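Local coordinates for esterase YbfF (Escherichia coli, PDB 3BF7), which probably hydrolyses ester and thioester bonds, as an alpha/beta hydrolase with a helical cap and a substrate-binding crevice formed between its domains, at residues T84-S89 with K108-D113. The protein carries 1 engineered substitution. Residues are numbered along the deposited sequence; the frame is centred on the assembly and turned at random.
Sequences TFIGHS and KLVAID
I86 and V110 lie side by side on one face of two parallel strands, I86 CG1 coming to 3.9 Å from V110 CB. The CG2 branch of I86, anti to its backbone N, reaches ahead to the CD1 tip of I112, also at 3.9 Å. H88 completes this row: its side chain and that of I112 cross at about a right angle, H88 CD2 lying 3.8 Å from I112 CG2 and 3.4 Å from I112 O, which meets the ring obliquely, while NE2 is hydrogen-bonded to H234 O. Between the strands the backbone hydrogen bonds alternate in donor, from F85 N to K108 O up to the nearly straight I112 N to G87 O (2.8 Å, 177°). The last, S89 N to I112 O at 3.0 Å, ties the turn after one strand to the end of the other; at the opposite end K108 N makes a weak hydrogen bond to T84 OG1. On the other face F85 and L109 pack on crossover helix 90-101 of this beta-alpha-beta unit. Neighbouring strand ends thus carry S89, in a strained turn (phi 50°, psi -118°), and D113, its OD1 hydrogen-bonded to S206 OG and H234 ND1, consistent with the nucleophile elbow and Ser-His-Asp catalytic triad of the alpha/beta hydrolase fold.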
loop_
_atom_site.group_PDB
_atom_site.type_symbol
_atom_site.label_atom_id
_atom_site.label_comp_id
_atom_site.label_asym_id
_atom_site.label_seq_id
_atom_site.Cartn_x
_atom_site.Cartn_y
_atom_site.Cartn_z
ATOM N N THR A 84 -10.838 -5.048 -8.512
ATOM C CA THR A 84 -10.306 -5.787 -7.382
ATOM C C THR A 84 -9.174 -4.889 -6.895
ATOM O O THR A 84 -8.442 -4.317 -7.703
ATOM C CB THR A 84 -9.766 -7.155 -7.830
ATOM O OG1 THR A 84 -10.874 -8.040 -8.029
ATOM C CG2 THR A 84 -8.817 -7.750 -6.794
ATOM N N PHE A 85 -9.046 -4.748 -5.581
ATOM C CA PHE A 85 -8.020 -3.893 -5.000
ATOM C C PHE A 85 -7.044 -4.670 -4.137
ATOM O O PHE A 85 -7.447 -5.500 -3.320
ATOM C CB PHE A 85 -8.672 -2.807 -4.143
ATOM C CG PHE A 85 -9.330 -1.717 -4.938
ATOM C CD1 PHE A 85 -8.653 -0.530 -5.202
ATOM C CD2 PHE A 85 -10.626 -1.869 -5.423
ATOM C CE1 PHE A 85 -9.254 0.489 -5.937
ATOM C CE2 PHE A 85 -11.235 -0.856 -6.161
ATOM C CZ PHE A 85 -10.546 0.325 -6.414
ATOM N N ILE A 86 -5.761 -4.380 -4.322
ATOM C CA ILE A 86 -4.694 -5.007 -3.550
ATOM C C ILE A 86 -3.862 -3.867 -2.966
ATOM O O ILE A 86 -3.291 -3.068 -3.708
ATOM C CB ILE A 86 -3.786 -5.886 -4.443
ATOM C CG1 ILE A 86 -4.616 -6.998 -5.091
ATOM C CG2 ILE A 86 -2.646 -6.472 -3.619
ATOM C CD1 ILE A 86 -3.830 -7.901 -6.030
ATOM N N GLY A 87 -3.802 -3.782 -1.642
ATOM C CA GLY A 87 -3.045 -2.710 -1.029
ATOM C C GLY A 87 -2.117 -3.172 0.070
ATOM O O GLY A 87 -2.444 -4.078 0.848
ATOM N N HIS A 88 -0.942 -2.552 0.123
ATOM C CA HIS A 88 0.043 -2.860 1.147
ATOM C C HIS A 88 0.048 -1.780 2.227
ATOM O O HIS A 88 0.153 -0.587 1.923
ATOM C CB HIS A 88 1.449 -2.937 0.550
ATOM C CG HIS A 88 2.523 -3.107 1.579
ATOM N ND1 HIS A 88 3.543 -2.195 1.754
ATOM C CD2 HIS A 88 2.724 -4.079 2.502
ATOM C CE1 HIS A 88 4.323 -2.598 2.742
ATOM N NE2 HIS A 88 3.848 -3.737 3.213
ATOM N N SER A 89 -0.076 -2.209 3.481
ATOM C CA SER A 89 -0.018 -1.311 4.629
ATOM C C SER A 89 -0.942 -0.097 4.469
ATOM O O SER A 89 -2.150 -0.275 4.385
ATOM C CB SER A 89 1.439 -0.886 4.843
ATOM O OG SER A 89 1.714 -0.666 6.214
ATOM N N LYS A 108 -12.960 -7.933 -5.456
ATOM C CA LYS A 108 -12.234 -8.637 -4.407
ATOM C C LYS A 108 -11.264 -7.679 -3.715
ATOM O O LYS A 108 -10.972 -6.594 -4.235
ATOM C CB LYS A 108 -11.508 -9.851 -4.985
ATOM C CG LYS A 108 -12.483 -10.908 -5.488
ATOM C CD LYS A 108 -11.815 -12.248 -5.715
ATOM C CE LYS A 108 -12.848 -13.308 -6.062
ATOM N NZ LYS A 108 -12.244 -14.663 -6.138
ATOM N N LEU A 109 -10.770 -8.081 -2.547
ATOM C CA LEU A 109 -9.886 -7.235 -1.758
ATOM C C LEU A 109 -8.754 -8.007 -1.099
ATOM O O LEU A 109 -8.981 -9.045 -0.478
ATOM C CB LEU A 109 -10.711 -6.517 -0.680
ATOM C CG LEU A 109 -10.030 -5.544 0.291
ATOM C CD1 LEU A 109 -11.086 -4.646 0.908
ATOM C CD2 LEU A 109 -9.269 -6.292 1.376
ATOM N N VAL A 110 -7.539 -7.485 -1.235
ATOM C CA VAL A 110 -6.357 -8.084 -0.628
ATOM C C VAL A 110 -5.623 -7.001 0.154
ATOM O O VAL A 110 -5.306 -5.943 -0.393
ATOM C CB VAL A 110 -5.390 -8.654 -1.690
ATOM C CG1 VAL A 110 -4.188 -9.297 -1.011
ATOM C CG2 VAL A 110 -6.109 -9.673 -2.559
ATOM N N ALA A 111 -5.362 -7.270 1.429
ATOM C CA ALA A 111 -4.658 -6.335 2.299
ATOM C C ALA A 111 -3.374 -7.022 2.743
ATOM O O ALA A 111 -3.415 -8.040 3.439
ATOM C CB ALA A 111 -5.521 -5.984 3.503
ATOM N N ILE A 112 -2.239 -6.460 2.342
ATOM C CA ILE A 112 -0.933 -7.032 2.657
ATOM C C ILE A 112 -0.322 -6.407 3.910
ATOM O O ILE A 112 -0.144 -5.186 3.991
ATOM C CB ILE A 112 0.036 -6.877 1.457
ATOM C CG1 ILE A 112 -0.610 -7.464 0.194
ATOM C CG2 ILE A 112 1.347 -7.593 1.749
ATOM C CD1 ILE A 112 0.210 -7.282 -1.071
ATOM N N ASP A 113 -0.013 -7.281 4.867
ATOM C CA ASP A 113 0.552 -6.963 6.179
ATOM C C ASP A 113 0.020 -5.686 6.806
ATOM O O ASP A 113 0.758 -4.733 7.075
ATOM C CB ASP A 113 2.080 -6.931 6.153
ATOM C CG ASP A 113 2.668 -7.232 7.519
ATOM O OD1 ASP A 113 3.503 -6.445 8.009
ATOM O OD2 ASP A 113 2.276 -8.265 8.109
#